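Local coordinates for hypothetical aldose 1-epimerase (Klebsiella pneumoniae subsp. pneumoniae MGH 78578, PDB 3TY1), which probably binds carbohydrate, as a galactose-mutarotase-like protein named for a presumed aldose 1-epimerase activity that remains hypothetical, at residues M114-C117 and G118-W121; N303-T306 and V307-Y311; V325-E328 and R329-R333; E362-I365 and A366-Q369. One frame throughout, in Å; residues are numbered along the deposited sequence.

Contact 1 (M114-C117 and G118-W121); sequences MVRC and GYEW
The guanidinium group of Arg116 and the phenol ring of Tyr119 meet near their edges, with their planes 32° apart. The hydroxyl of Tyr119 arrives in the guanidinium plane, yet its closest approach is to the aliphatic chain: OH of Tyr119 lies 3.3 Å from CD of Arg116 and 3.8 Å from NE of the same arginine. CD of Arg116 in turn sits at the rim of the phenol, near the ring plane. One guanidinium face carries the selenomethionine at Met114, whose CE stands 3.4 Å above the plane, offset toward the rim. Arg116 gets there by an extended run from CG to NE, with CG anti to the carbonyl carbon (chi1 -71°). A cis peptide joins Gly118 to Tyr119, and strand 114-119 pairs with strand 204-214. The polar ends have partners elsewhere: NE of Arg116 forms a salt bridge with Asp194, and OH of Tyr119 a hydrogen bond with Tyr210. The chemistry is thus that of two buried polar side chains in which the phenol oxygen touches the CD methylene of Arg116, while Asp194 probably balances the arginine's charge and Tyr210 engages the phenol.

Contact 2 (N303-T306 and V307-Y311); sequences NTDT and VKQGY
Val307, Lys308 and Gln309 take helical backbone angles that swing the chain round after Thr306, so that the backbone N of Gln309 donates to OG1 of Thr306 over 3.0 Å in a fairly straight bond (161°). That hydroxyl lies between the backbone N and the carbonyl carbon of its own residue (chi1 78°), which aims it at the turn, and it also bonds to Asp201 of the third subunit. CB and CG of Gln309 lie against the carboxylate of Asp305, CB of Gln309 being 3.4 Å from OD1 of Asp305. OD1 of Asp305 also accepts from the backbone N of Thr306, on its anti side but tilted out of the carboxylate plane, and bonds to Tyr202 of the third subunit.

The loop is the connection of a beta hairpin between antiparallel strands 297-304 and 311-318, with its outer side set against a neighbouring copy of the protein. Gly310 closes the turn: its N reaches O of Thr306 at 2.8 Å, almost in line with the carbonyl. Its own O takes ND2 of Asn303 at 2.9 Å, the donor standing 56° out of the carbonyl plane, and receives a weak bond from the N of Asp305. The other end of that amide, OD1 of Asn303, bonds to Lys171 of the third subunit. Tyr311 faces Thr304 as an antiparallel non-hydrogen-bonded pair. The phenol crosses the threonine at a slant, CE1 of Tyr311 lying 3.6 Å from CB of Thr304, and its OH bonds to Gln250 O.

Contact 3 (V325-E328 and R329-R333); sequences VTIE and RKQKR
Glu328 and Arg333 are joined side-on, two nitrogens of the arginine each taking one oxygen of the carboxylate. NE of Arg333 donates to OE1 of Glu328 over 2.9 Å, on the syn side but tilted out of the carboxylate plane, and NH2 of Arg333 donates to OE2 of Glu328 over 2.8 Å in an almost straight line (170°). Both oxygens lie close to the guanidinium plane, but the two groups are not coplanar: their planes are 41° apart, and NH2 meets OE2 from above the carboxylate. A bend at chi2 (-64°) folds the glutamate back along the helix end to reach its partner. NH2 of Arg333 has a second acceptor in OE1 of Gln331, 2.8 Å away, which should help fix the rotation of the guanidinium; NE2 of Gln331 bonds to O of Ile381. OE1 of Glu328 is also bonded by Ser320 and by the backbone of Tyr321, tying the helix to the preceding loop.

Arg329, the other residue extensively covered by its neighbours in the stretch, runs extended past the first turn. CG2 of Val325 lies over one face of its guanidinium, 3.5 Å from NE of Arg329, while NH2 continues to the hydroxyl of Tyr133. At the helix end N of Arg333 reaches O of Glu328 at 3.0 Å, N of Lys332 reaches O of Arg329, and Lys332 takes positive phi. This is the Schellman motif, with Lys332 as C-prime residue, terminating helix 325-330.

Contact 4 (E362-I365 and A366-Q369); sequences EQKI and AKIQ
Ile368 lays its CG1 3.4 Å from the carbonyl O of Lys364, one turn earlier, and the tight part of this contact is of that kind: helical backbone with the first carbons of side chains tucked against it. CB of Ala366 rests 3.4 Å from O of Glu362, and CB of Gln369 lies 3.5 Å from O of Ile365. The i to i+4 hydrogen bonds beneath are regular, from Ala366 N to Glu362 O at 2.9 Å through to Gln369 N and Ile365 O, also 2.9 Å.

The other side is looser. The side chains of Lys364 and Lys367 approach without close contact, NZ of Lys364 lying 4.3 Å from CD of Lys367. The two ammonium nitrogens, NZ of Lys364 and NZ of Lys367, are 4.8 Å apart, a like-charge pair that probably relies on solvent for screening. The lysines differ in shape: Lys367 runs straight out, whereas Lys364 bends at chi2 (67°), which carries its tip toward Lys367 and Ile368. A bound methylpentanediol, probably from the crystallisation liquor, lies near Lys364.

On the packed side, Ile365 rests on Leu226 and Pro228, and Ile368 on Pro228 and on Leu266 of a loop. Glu362 forms a salt bridge with Arg224 and OE1 of Gln369 accepts from the N of Ile229, so the last two turns of helix 355-369 are pinned along strand 224-229, outermost in its sheet within this chain.

All four contacts are local, and they illustrate how one fold uses neighbouring residues differently: along a strand and the turn after it, in a hairpin, at a helix end and within a helix. Contacts 1 and 3 are the closest pair, their nearest atoms about 4 Å apart, and they share Tyr133, which meets Trp121 edge-to-face and bonds to Arg329. A bound sulfate lies about 6 Å from the side chain of Cys117, and one lies about 5 Å from that of Arg329; such ions can mark pockets, though a sugar site here is unproven. Contacts 1 and 2 reach the same mixed sheet, with centres 23 Å apart. Contact 4 lies at least about 17 Å, nearest atoms, from each of the others.

Contact 1 (M114-C117 and G118-W121)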
HETATM    1  N   MSE A 114      -2.930   5.933  22.524  1.00 28.23           N
HETATM    2  CA  MSE A 114      -4.071   6.789  22.086  1.00 26.92           C
HETATM    3  C   MSE A 114      -4.134   6.854  20.550  1.00 28.48           C
HETATM    4  O   MSE A 114      -3.210   7.339  19.924  1.00 28.24           O
HETATM    5  CB  MSE A 114      -3.998   8.203  22.729  1.00 23.65           C
HETATM    6  CG  MSE A 114      -5.333   8.955  22.887  1.00 31.96           C
HETATM    7 SE   MSE A 114      -6.099   9.432  21.178  0.75 29.49          SE
HETATM    8  CE  MSE A 114      -4.763  10.743  20.627  1.00 31.32           C
ATOM      9  N   VAL A 115      -5.213   6.318  19.977  1.00 29.57           N
ATOM     10  CA  VAL A 115      -5.484   6.370  18.552  1.00 30.84           C
ATOM     11  C   VAL A 115      -6.679   7.272  18.268  1.00 32.37           C
ATOM     12  O   VAL A 115      -7.722   7.083  18.871  1.00 30.60           O
ATOM     13  CB  VAL A 115      -5.869   4.991  17.978  1.00 34.03           C
ATOM     14  CG1 VAL A 115      -6.086   5.134  16.441  1.00 28.73           C
ATOM     15  CG2 VAL A 115      -4.816   3.979  18.293  1.00 36.56           C
ATOM     16  N   ARG A 116      -6.535   8.250  17.367  1.00 28.36           N
ATOM     17  CA  ARG A 116      -7.698   9.033  16.933  1.00 30.79           C
ATOM     18  C   ARG A 116      -8.428   8.155  15.925  1.00 32.13           C
ATOM     19  O   ARG A 116      -7.901   7.894  14.856  1.00 31.88           O
ATOM     20  CB  ARG A 116      -7.256  10.354  16.319  1.00 29.64           C
ATOM     21  CG  ARG A 116      -6.695  11.323  17.370  1.00 29.86           C
ATOM     22  CD  ARG A 116      -6.049  12.584  16.754  1.00 31.11           C
ATOM     23  NE  ARG A 116      -5.464  13.480  17.765  1.00 32.53           N
ATOM     24  CZ  ARG A 116      -4.223  13.359  18.263  1.00 30.94           C
ATOM     25  NH1 ARG A 116      -3.464  12.361  17.906  1.00 30.48           N
ATOM     26  NH2 ARG A 116      -3.748  14.244  19.157  1.00 29.01           N
ATOM     27  N   CYS A 117      -9.608   7.667  16.300  1.00 30.25           N
ATOM     28  CA  CYS A 117     -10.418   6.790  15.461  1.00 29.08           C
ATOM     29  C   CYS A 117     -11.462   7.698  14.809  1.00 31.39           C
ATOM     30  O   CYS A 117     -12.505   7.978  15.394  1.00 30.02           O
ATOM     31  CB  CYS A 117     -11.068   5.725  16.315  1.00 30.11           C
ATOM     32  SG  CYS A 117      -9.869   4.650  17.129  1.00 33.22           S
ATOM     33  N   GLY A 118     -11.105   8.214  13.641  1.00 32.26           N
ATOM     34  CA  GLY A 118     -11.886   9.252  12.953  1.00 34.22           C
ATOM     35  C   GLY A 118     -11.048   9.761  11.780  1.00 34.00           C
ATOM     36  O   GLY A 118     -10.121   9.079  11.397  1.00 32.71           O
ATOM     37  N   TYR A 119     -11.331  10.930  11.194  1.00 33.67           N
ATOM     38  CA  TYR A 119     -12.495  11.785  11.527  1.00 33.99           C
ATOM     39  C   TYR A 119     -13.626  11.671  10.518  1.00 37.62           C
ATOM     40  O   TYR A 119     -14.778  11.958  10.835  1.00 35.50           O
ATOM     41  CB  TYR A 119     -12.071  13.248  11.647  1.00 34.99           C
ATOM     42  CG  TYR A 119     -11.237  13.520  12.867  1.00 30.44           C
ATOM     43  CD1 TYR A 119      -9.874  13.217  12.893  1.00 33.55           C
ATOM     44  CD2 TYR A 119     -11.806  14.099  14.020  1.00 31.79           C
ATOM     45  CE1 TYR A 119      -9.107  13.459  14.022  1.00 29.73           C
ATOM     46  CE2 TYR A 119     -11.028  14.371  15.160  1.00 33.61           C
ATOM     47  CZ  TYR A 119      -9.677  14.026  15.155  1.00 30.90           C
ATOM     48  OH  TYR A 119      -8.888  14.274  16.252  1.00 33.79           O
ATOM     49  N   GLU A 120     -13.319  11.238   9.304  1.00 37.98           N
ATOM     50  CA  GLU A 120     -14.352  11.096   8.261  1.00 37.17           C
ATOM     51  C   GLU A 120     -15.417  10.050   8.681  1.00 38.71           C
ATOM     52  O   GLU A 120     -16.621  10.213   8.405  1.00 36.94           O
ATOM     53  CB  GLU A 120     -13.696  10.773   6.915  1.00 39.89           C
ATOM     54  CG  GLU A 120     -14.590  11.060   5.726  1.00 42.43           C
ATOM     55  CD  GLU A 120     -14.028  10.590   4.394  1.00 41.20           C
ATOM     56  OE1 GLU A 120     -12.797  10.634   4.191  1.00 37.89           O
ATOM     57  OE2 GLU A 120     -14.842  10.232   3.513  1.00 39.45           O
ATOM     58  N   TRP A 121     -14.970   8.993   9.353  1.00 34.18           N
ATOM     59  CA  TRP A 121     -15.864   8.031  10.014  1.00 34.83           C
ATOM     60  C   TRP A 121     -15.090   7.304  11.099  1.00 34.91           C
ATOM     61  O   TRP A 121     -13.872   7.464  11.208  1.00 32.02           O
ATOM     62  CB  TRP A 121     -16.509   7.024   9.038  1.00 37.31           C
ATOM     63  CG  TRP A 121     -15.584   6.038   8.517  1.00 35.84           C
ATOM     64  CD1 TRP A 121     -15.324   4.810   9.044  1.00 36.48           C
ATOM     65  CD2 TRP A 121     -14.714   6.197   7.410  1.00 36.53           C
ATOM     66  NE1 TRP A 121     -14.363   4.184   8.322  1.00 34.27           N
ATOM     67  CE2 TRP A 121     -13.945   5.021   7.321  1.00 33.26           C
ATOM     68  CE3 TRP A 121     -14.497   7.223   6.483  1.00 43.25           C
ATOM     69  CZ2 TRP A 121     -12.962   4.831   6.334  1.00 37.09           C
ATOM     70  CZ3 TRP A 121     -13.530   7.044   5.509  1.00 47.34           C
ATOM     71  CH2 TRP A 121     -12.770   5.847   5.440  1.00 47.58           C
TER

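Contact 2 (N303-T306 and V307-Y311)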
ATOM      1  N   ASN A 303     -10.887  -5.311  27.937  1.00 31.61           N
ATOM      2  CA  ASN A 303     -10.245  -6.383  27.164  1.00 30.71           C
ATOM      3  C   ASN A 303      -9.309  -7.124  28.103  1.00 31.89           C
ATOM      4  O   ASN A 303      -8.083  -7.097  27.924  1.00 30.40           O
ATOM      5  CB  ASN A 303      -9.545  -5.779  25.931  1.00 30.55           C
ATOM      6  CG  ASN A 303      -9.259  -6.817  24.838  1.00 33.48           C
ATOM      7  OD1 ASN A 303      -9.992  -6.909  23.876  1.00 34.97           O
ATOM      8  ND2 ASN A 303      -8.212  -7.626  25.018  1.00 29.46           N
ATOM      9  N   THR A 304      -9.902  -7.790  29.101  1.00 30.95           N
ATOM     10  CA  THR A 304      -9.130  -8.454  30.153  1.00 33.83           C
ATOM     11  C   THR A 304      -8.847  -9.917  29.802  1.00 33.87           C
ATOM     12  O   THR A 304      -9.097 -10.829  30.591  1.00 35.01           O
ATOM     13  CB  THR A 304      -9.792  -8.280  31.518  1.00 36.06           C
ATOM     14  OG1 THR A 304     -11.164  -8.685  31.415  1.00 32.57           O
ATOM     15  CG2 THR A 304      -9.694  -6.806  31.929  1.00 33.83           C
ATOM     16  N   ASP A 305      -8.256 -10.120  28.617  1.00 32.88           N
ATOM     17  CA  ASP A 305      -7.885 -11.446  28.141  1.00 32.19           C
ATOM     18  C   ASP A 305      -6.438 -11.730  28.652  1.00 35.51           C
ATOM     19  O   ASP A 305      -5.972 -11.098  29.620  1.00 34.11           O
ATOM     20  CB  ASP A 305      -8.043 -11.529  26.592  1.00 31.59           C
ATOM     21  CG  ASP A 305      -8.284 -12.968  26.081  1.00 34.94           C
ATOM     22  OD1 ASP A 305      -7.319 -13.715  25.985  1.00 34.26           O
ATOM     23  OD2 ASP A 305      -9.435 -13.364  25.801  1.00 35.65           O
ATOM     24  N   THR A 306      -5.714 -12.654  28.019  1.00 32.08           N
ATOM     25  CA  THR A 306      -4.391 -13.018  28.498  1.00 31.25           C
ATOM     26  C   THR A 306      -3.435 -11.862  28.178  1.00 28.95           C
ATOM     27  O   THR A 306      -3.702 -10.995  27.302  1.00 30.44           O
ATOM     28  CB  THR A 306      -3.841 -14.338  27.859  1.00 32.84           C
ATOM     29  OG1 THR A 306      -3.361 -14.054  26.537  1.00 35.16           O
ATOM     30  CG2 THR A 306      -4.873 -15.474  27.822  1.00 28.80           C
ATOM     31  N   VAL A 307      -2.296 -11.833  28.870  1.00 32.71           N
ATOM     32  CA  VAL A 307      -1.335 -10.769  28.652  1.00 30.63           C
ATOM     33  C   VAL A 307      -0.809 -10.780  27.208  1.00 31.38           C
ATOM     34  O   VAL A 307      -0.690  -9.737  26.580  1.00 28.95           O
ATOM     35  CB  VAL A 307      -0.199 -10.743  29.702  1.00 33.76           C
ATOM     36  CG1 VAL A 307       0.804  -9.652  29.345  1.00 36.25           C
ATOM     37  CG2 VAL A 307      -0.756 -10.470  31.172  1.00 34.04           C
ATOM     38  N   LYS A 308      -0.592 -11.955  26.639  1.00 32.12           N
ATOM     39  CA  LYS A 308      -0.142 -12.012  25.231  1.00 34.97           C
ATOM     40  C   LYS A 308      -1.250 -11.646  24.252  1.00 33.09           C
ATOM     41  O   LYS A 308      -0.992 -10.953  23.249  1.00 32.75           O
ATOM     42  CB  LYS A 308       0.484 -13.376  24.882  1.00 36.13           C
ATOM     43  CG  LYS A 308       1.830 -13.589  25.572  1.00 39.75           C
ATOM     44  CD  LYS A 308       2.539 -14.891  25.179  1.00 54.03           C
ATOM     45  CE  LYS A 308       3.808 -15.074  26.060  1.00 61.25           C
ATOM     46  NZ  LYS A 308       4.325 -16.479  26.162  1.00 58.75           N
ATOM     47  N   GLN A 309      -2.472 -12.084  24.526  1.00 29.72           N
ATOM     48  CA  GLN A 309      -3.594 -11.755  23.641  1.00 29.91           C
ATOM     49  C   GLN A 309      -3.929 -10.275  23.680  1.00 31.82           C
ATOM     50  O   GLN A 309      -4.274  -9.702  22.669  1.00 34.00           O
ATOM     51  CB  GLN A 309      -4.830 -12.552  23.986  1.00 30.83           C
ATOM     52  CG  GLN A 309      -6.026 -12.352  23.046  1.00 31.71           C
ATOM     53  CD  GLN A 309      -5.896 -13.104  21.699  1.00 34.13           C
ATOM     54  OE1 GLN A 309      -4.863 -13.699  21.397  1.00 32.60           O
ATOM     55  NE2 GLN A 309      -6.954 -13.051  20.896  1.00 31.88           N
ATOM     56  N   GLY A 310      -3.837  -9.670  24.869  1.00 32.74           N
ATOM     57  CA  GLY A 310      -4.198  -8.264  25.087  1.00 31.33           C
ATOM     58  C   GLY A 310      -4.893  -8.137  26.428  1.00 31.44           C
ATOM     59  O   GLY A 310      -5.980  -8.684  26.623  1.00 34.30           O
ATOM     60  N   TYR A 311      -4.182  -7.549  27.389  1.00 29.94           N
ATOM     61  CA  TYR A 311      -4.744  -7.254  28.723  1.00 29.55           C
ATOM     62  C   TYR A 311      -4.726  -5.732  28.813  1.00 25.26           C
ATOM     63  O   TYR A 311      -3.696  -5.116  29.090  1.00 27.06           O
ATOM     64  CB  TYR A 311      -3.935  -7.921  29.828  1.00 29.97           C
ATOM     65  CG  TYR A 311      -4.557  -7.740  31.211  1.00 32.65           C
ATOM     66  CD1 TYR A 311      -5.799  -8.295  31.502  1.00 28.31           C
ATOM     67  CD2 TYR A 311      -3.932  -6.968  32.180  1.00 28.86           C
ATOM     68  CE1 TYR A 311      -6.391  -8.142  32.769  1.00 33.18           C
ATOM     69  CE2 TYR A 311      -4.508  -6.800  33.479  1.00 33.41           C
ATOM     70  CZ  TYR A 311      -5.754  -7.374  33.753  1.00 31.17           C
ATOM     71  OH  TYR A 311      -6.361  -7.209  34.973  1.00 34.65           O
TER

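Contact 3 (V325-E328 and R329-R333)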
ATOM      1  N   VAL A 325     -20.877   2.866  11.152  1.00 37.57           N
ATOM      2  CA  VAL A 325     -21.386   4.164  10.727  1.00 40.71           C
ATOM      3  C   VAL A 325     -22.875   4.132  10.337  1.00 43.38           C
ATOM      4  O   VAL A 325     -23.572   5.141  10.509  1.00 44.41           O
ATOM      5  CB  VAL A 325     -20.503   4.754   9.600  1.00 41.91           C
ATOM      6  CG1 VAL A 325     -20.633   3.906   8.309  1.00 40.49           C
ATOM      7  CG2 VAL A 325     -20.836   6.221   9.369  1.00 41.34           C
ATOM      8  N   THR A 326     -23.358   2.977   9.865  1.00 44.14           N
ATOM      9  CA  THR A 326     -24.778   2.761   9.584  1.00 46.90           C
ATOM     10  C   THR A 326     -25.640   2.934  10.844  1.00 45.78           C
ATOM     11  O   THR A 326     -26.645   3.606  10.809  1.00 50.30           O
ATOM     12  CB  THR A 326     -25.032   1.346   8.960  1.00 48.66           C
ATOM     13  OG1 THR A 326     -24.316   0.362   9.718  1.00 49.59           O
ATOM     14  CG2 THR A 326     -24.567   1.301   7.519  1.00 47.70           C
ATOM     15  N   ILE A 327     -25.232   2.337  11.959  1.00 45.08           N
ATOM     16  CA  ILE A 327     -25.967   2.454  13.242  1.00 46.02           C
ATOM     17  C   ILE A 327     -25.833   3.852  13.819  1.00 45.23           C
ATOM     18  O   ILE A 327     -26.835   4.450  14.241  1.00 47.08           O
ATOM     19  CB  ILE A 327     -25.524   1.365  14.239  1.00 45.55           C
ATOM     20  CG1 ILE A 327     -26.161   0.034  13.817  1.00 52.75           C
ATOM     21  CG2 ILE A 327     -25.901   1.720  15.666  1.00 47.14           C
ATOM     22  CD1 ILE A 327     -25.424  -1.193  14.273  1.00 50.04           C
ATOM     23  N   GLU A 328     -24.617   4.404  13.775  1.00 44.96           N
ATOM     24  CA  GLU A 328     -24.363   5.762  14.295  1.00 43.77           C
ATOM     25  C   GLU A 328     -25.126   6.855  13.530  1.00 46.24           C
ATOM     26  O   GLU A 328     -25.539   7.854  14.142  1.00 49.71           O
ATOM     27  CB  GLU A 328     -22.874   6.068  14.367  1.00 39.61           C
ATOM     28  CG  GLU A 328     -22.146   5.127  15.311  1.00 37.22           C
ATOM     29  CD  GLU A 328     -22.586   5.251  16.756  1.00 45.78           C
ATOM     30  OE1 GLU A 328     -22.432   6.357  17.327  1.00 46.53           O
ATOM     31  OE2 GLU A 328     -23.119   4.259  17.317  1.00 43.24           O
ATOM     32  N   ARG A 329     -25.347   6.663  12.234  1.00 44.48           N
ATOM     33  CA  ARG A 329     -26.208   7.579  11.464  1.00 49.18           C
ATOM     34  C   ARG A 329     -27.681   7.416  11.861  1.00 51.36           C
ATOM     35  O   ARG A 329     -28.385   8.407  12.121  1.00 53.12           O
ATOM     36  CB  ARG A 329     -26.105   7.304   9.967  1.00 50.82           C
ATOM     37  CG  ARG A 329     -24.821   7.785   9.316  1.00 49.71           C
ATOM     38  CD  ARG A 329     -24.661   7.076   7.998  1.00 51.01           C
ATOM     39  NE  ARG A 329     -23.435   7.429   7.305  1.00 48.60           N
ATOM     40  CZ  ARG A 329     -23.023   6.870   6.169  1.00 51.36           C
ATOM     41  NH1 ARG A 329     -23.731   5.915   5.554  1.00 53.31           N
ATOM     42  NH2 ARG A 329     -21.871   7.262   5.643  1.00 50.17           N
ATOM     43  N   LYS A 330     -28.130   6.159  11.889  1.00 52.75           N
ATOM     44  CA  LYS A 330     -29.524   5.805  12.209  1.00 56.36           C
ATOM     45  C   LYS A 330     -29.888   6.386  13.564  1.00 55.04           C
ATOM     46  O   LYS A 330     -30.898   7.028  13.697  1.00 53.57           O
ATOM     47  CB  LYS A 330     -29.708   4.277  12.228  1.00 57.00           C
ATOM     48  CG  LYS A 330     -31.155   3.767  12.189  1.00 67.11           C
ATOM     49  CD  LYS A 330     -31.638   3.565  10.740  1.00 80.25           C
ATOM     50  CE  LYS A 330     -33.057   2.983  10.662  1.00 82.63           C
ATOM     51  NZ  LYS A 330     -34.024   3.864  11.342  1.00 85.06           N
ATOM     52  N   GLN A 331     -29.019   6.215  14.557  1.00 51.41           N
ATOM     53  CA  GLN A 331     -29.276   6.731  15.902  1.00 52.29           C
ATOM     54  C   GLN A 331     -28.834   8.201  16.118  1.00 52.69           C
ATOM     55  O   GLN A 331     -28.806   8.663  17.248  1.00 50.90           O
ATOM     56  CB  GLN A 331     -28.716   5.778  16.965  1.00 51.62           C
ATOM     57  CG  GLN A 331     -29.222   4.351  16.745  1.00 55.89           C
ATOM     58  CD  GLN A 331     -28.971   3.437  17.911  1.00 56.02           C
ATOM     59  OE1 GLN A 331     -28.055   3.643  18.700  1.00 53.76           O
ATOM     60  NE2 GLN A 331     -29.803   2.413  18.034  1.00 56.82           N
ATOM     61  N   LYS A 332     -28.515   8.915  15.032  1.00 52.94           N
ATOM     62  CA  LYS A 332     -28.306  10.372  15.027  1.00 53.81           C
ATOM     63  C   LYS A 332     -27.125  10.894  15.838  1.00 52.43           C
ATOM     64  O   LYS A 332     -27.172  12.013  16.332  1.00 49.33           O
ATOM     65  CB  LYS A 332     -29.592  11.109  15.476  1.00 58.42           C
ATOM     66  CG  LYS A 332     -30.857  10.694  14.787  1.00 67.64           C
ATOM     67  CD  LYS A 332     -30.807  10.890  13.284  1.00 77.11           C
ATOM     68  CE  LYS A 332     -32.240  10.945  12.704  1.00 86.27           C
ATOM     69  NZ  LYS A 332     -32.250  10.689  11.233  1.00 88.01           N
ATOM     70  N   ARG A 333     -26.076  10.094  16.004  1.00 46.86           N
ATOM     71  CA  ARG A 333     -24.874  10.567  16.694  1.00 47.91           C
ATOM     72  C   ARG A 333     -23.792  11.103  15.734  1.00 48.35           C
ATOM     73  O   ARG A 333     -22.868  11.778  16.193  1.00 44.79           O
ATOM     74  CB  ARG A 333     -24.323   9.480  17.611  1.00 45.26           C
ATOM     75  CG  ARG A 333     -25.193   9.243  18.836  1.00 47.55           C
ATOM     76  CD  ARG A 333     -24.549   8.192  19.733  1.00 44.38           C
ATOM     77  NE  ARG A 333     -24.598   6.859  19.128  1.00 46.15           N
ATOM     78  CZ  ARG A 333     -25.619   6.011  19.246  1.00 51.64           C
ATOM     79  NH1 ARG A 333     -26.689   6.325  19.977  1.00 52.39           N
ATOM     80  NH2 ARG A 333     -25.571   4.830  18.645  1.00 43.12           N
TER

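Contact 4 (E362-I365 and A366-Q369)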
ATOM      1  N   GLU A 362     -11.094  10.541  42.582  1.00 41.40           N
ATOM      2  CA  GLU A 362     -12.291   9.823  43.030  1.00 46.63           C
ATOM      3  C   GLU A 362     -13.310  10.774  43.696  1.00 48.95           C
ATOM      4  O   GLU A 362     -14.519  10.668  43.461  1.00 53.12           O
ATOM      5  CB  GLU A 362     -11.877   8.637  43.905  1.00 46.08           C
ATOM      6  CG  GLU A 362     -12.959   7.595  44.078  1.00 57.70           C
ATOM      7  CD  GLU A 362     -12.454   6.241  44.574  1.00 59.77           C
ATOM      8  OE1 GLU A 362     -11.220   6.003  44.655  1.00 47.04           O
ATOM      9  OE2 GLU A 362     -13.320   5.398  44.897  1.00 69.50           O
ATOM     10  N   GLN A 363     -12.803  11.744  44.461  1.00 49.96           N
ATOM     11  CA  GLN A 363     -13.621  12.772  45.144  1.00 50.68           C
ATOM     12  C   GLN A 363     -14.275  13.743  44.139  1.00 48.91           C
ATOM     13  O   GLN A 363     -15.446  14.114  44.302  1.00 46.05           O
ATOM     14  CB  GLN A 363     -12.783  13.580  46.174  1.00 50.89           C
ATOM     15  CG  GLN A 363     -12.866  13.150  47.662  1.00 67.42           C
ATOM     16  CD  GLN A 363     -11.875  12.045  48.119  1.00 73.35           C
ATOM     17  OE1 GLN A 363     -11.952  10.878  47.683  1.00 75.17           O
ATOM     18  NE2 GLN A 363     -10.973  12.413  49.052  1.00 53.77           N
ATOM     19  N   LYS A 364     -13.539  14.156  43.104  1.00 46.90           N
ATOM     20  CA  LYS A 364     -14.113  15.020  42.056  1.00 46.38           C
ATOM     21  C   LYS A 364     -15.216  14.287  41.293  1.00 44.86           C
ATOM     22  O   LYS A 364     -16.266  14.861  41.011  1.00 41.92           O
ATOM     23  CB  LYS A 364     -13.046  15.541  41.090  1.00 47.34           C
ATOM     24  CG  LYS A 364     -13.536  16.597  40.093  1.00 57.39           C
ATOM     25  CD  LYS A 364     -13.952  17.948  40.741  1.00 67.21           C
ATOM     26  CE  LYS A 364     -14.892  18.754  39.818  1.00 74.38           C
ATOM     27  NZ  LYS A 364     -15.529  19.948  40.487  1.00 75.01           N
ATOM     28  N   ILE A 365     -14.986  13.013  40.998  1.00 42.66           N
ATOM     29  CA  ILE A 365     -15.962  12.177  40.283  1.00 42.75           C
ATOM     30  C   ILE A 365     -17.236  12.016  41.140  1.00 44.76           C
ATOM     31  O   ILE A 365     -18.359  12.233  40.651  1.00 43.64           O
ATOM     32  CB  ILE A 365     -15.344  10.809  39.848  1.00 40.69           C
ATOM     33  CG1 ILE A 365     -14.368  11.028  38.673  1.00 37.64           C
ATOM     34  CG2 ILE A 365     -16.439   9.853  39.474  1.00 43.92           C
ATOM     35  CD1 ILE A 365     -13.592   9.795  38.213  1.00 35.55           C
ATOM     36  N   ALA A 366     -17.040  11.723  42.426  1.00 45.43           N
ATOM     37  CA  ALA A 366     -18.164  11.593  43.388  1.00 45.68           C
ATOM     38  C   ALA A 366     -18.967  12.896  43.526  1.00 45.52           C
ATOM     39  O   ALA A 366     -20.166  12.863  43.748  1.00 48.14           O
ATOM     40  CB  ALA A 366     -17.662  11.103  44.752  1.00 41.77           C
ATOM     41  N   LYS A 367     -18.305  14.040  43.411  1.00 48.38           N
ATOM     42  CA  LYS A 367     -18.975  15.343  43.438  1.00 50.28           C
ATOM     43  C   LYS A 367     -19.835  15.576  42.179  1.00 49.02           C
ATOM     44  O   LYS A 367     -20.942  16.079  42.277  1.00 50.46           O
ATOM     45  CB  LYS A 367     -17.955  16.477  43.595  1.00 51.12           C
ATOM     46  CG  LYS A 367     -18.568  17.866  43.675  1.00 60.74           C
ATOM     47  CD  LYS A 367     -17.573  18.912  44.140  1.00 70.22           C
ATOM     48  CE  LYS A 367     -18.256  20.258  44.367  1.00 77.51           C
ATOM     49  NZ  LYS A 367     -17.260  21.269  44.819  1.00 82.81           N
ATOM     50  N   ILE A 368     -19.321  15.226  41.004  1.00 46.36           N
ATOM     51  CA  ILE A 368     -20.067  15.364  39.734  1.00 47.14           C
ATOM     52  C   ILE A 368     -21.261  14.394  39.713  1.00 48.91           C
ATOM     53  O   ILE A 368     -22.357  14.759  39.289  1.00 52.50           O
ATOM     54  CB  ILE A 368     -19.167  15.130  38.494  1.00 46.23           C
ATOM     55  CG1 ILE A 368     -18.078  16.212  38.412  1.00 49.56           C
ATOM     56  CG2 ILE A 368     -19.989  15.192  37.200  1.00 44.91           C
ATOM     57  CD1 ILE A 368     -17.017  15.924  37.365  1.00 44.56           C
ATOM     58  N   GLN A 369     -21.047  13.176  40.211  1.00 49.87           N
ATOM     59  CA  GLN A 369     -22.107  12.173  40.315  1.00 49.91           C
ATOM     60  C   GLN A 369     -23.189  12.659  41.242  1.00 52.55           C
ATOM     61  O   GLN A 369     -24.362  12.434  40.976  1.00 51.99           O
ATOM     62  CB  GLN A 369     -21.571  10.842  40.847  1.00 50.69           C
ATOM     63  CG  GLN A 369     -22.584   9.681  40.850  1.00 52.95           C
ATOM     64  CD  GLN A 369     -22.900   9.163  39.459  1.00 51.74           C
ATOM     65  OE1 GLN A 369     -22.000   8.829  38.706  1.00 46.55           O
ATOM     66  NE2 GLN A 369     -24.188   9.050  39.129  1.00 43.35           N
TER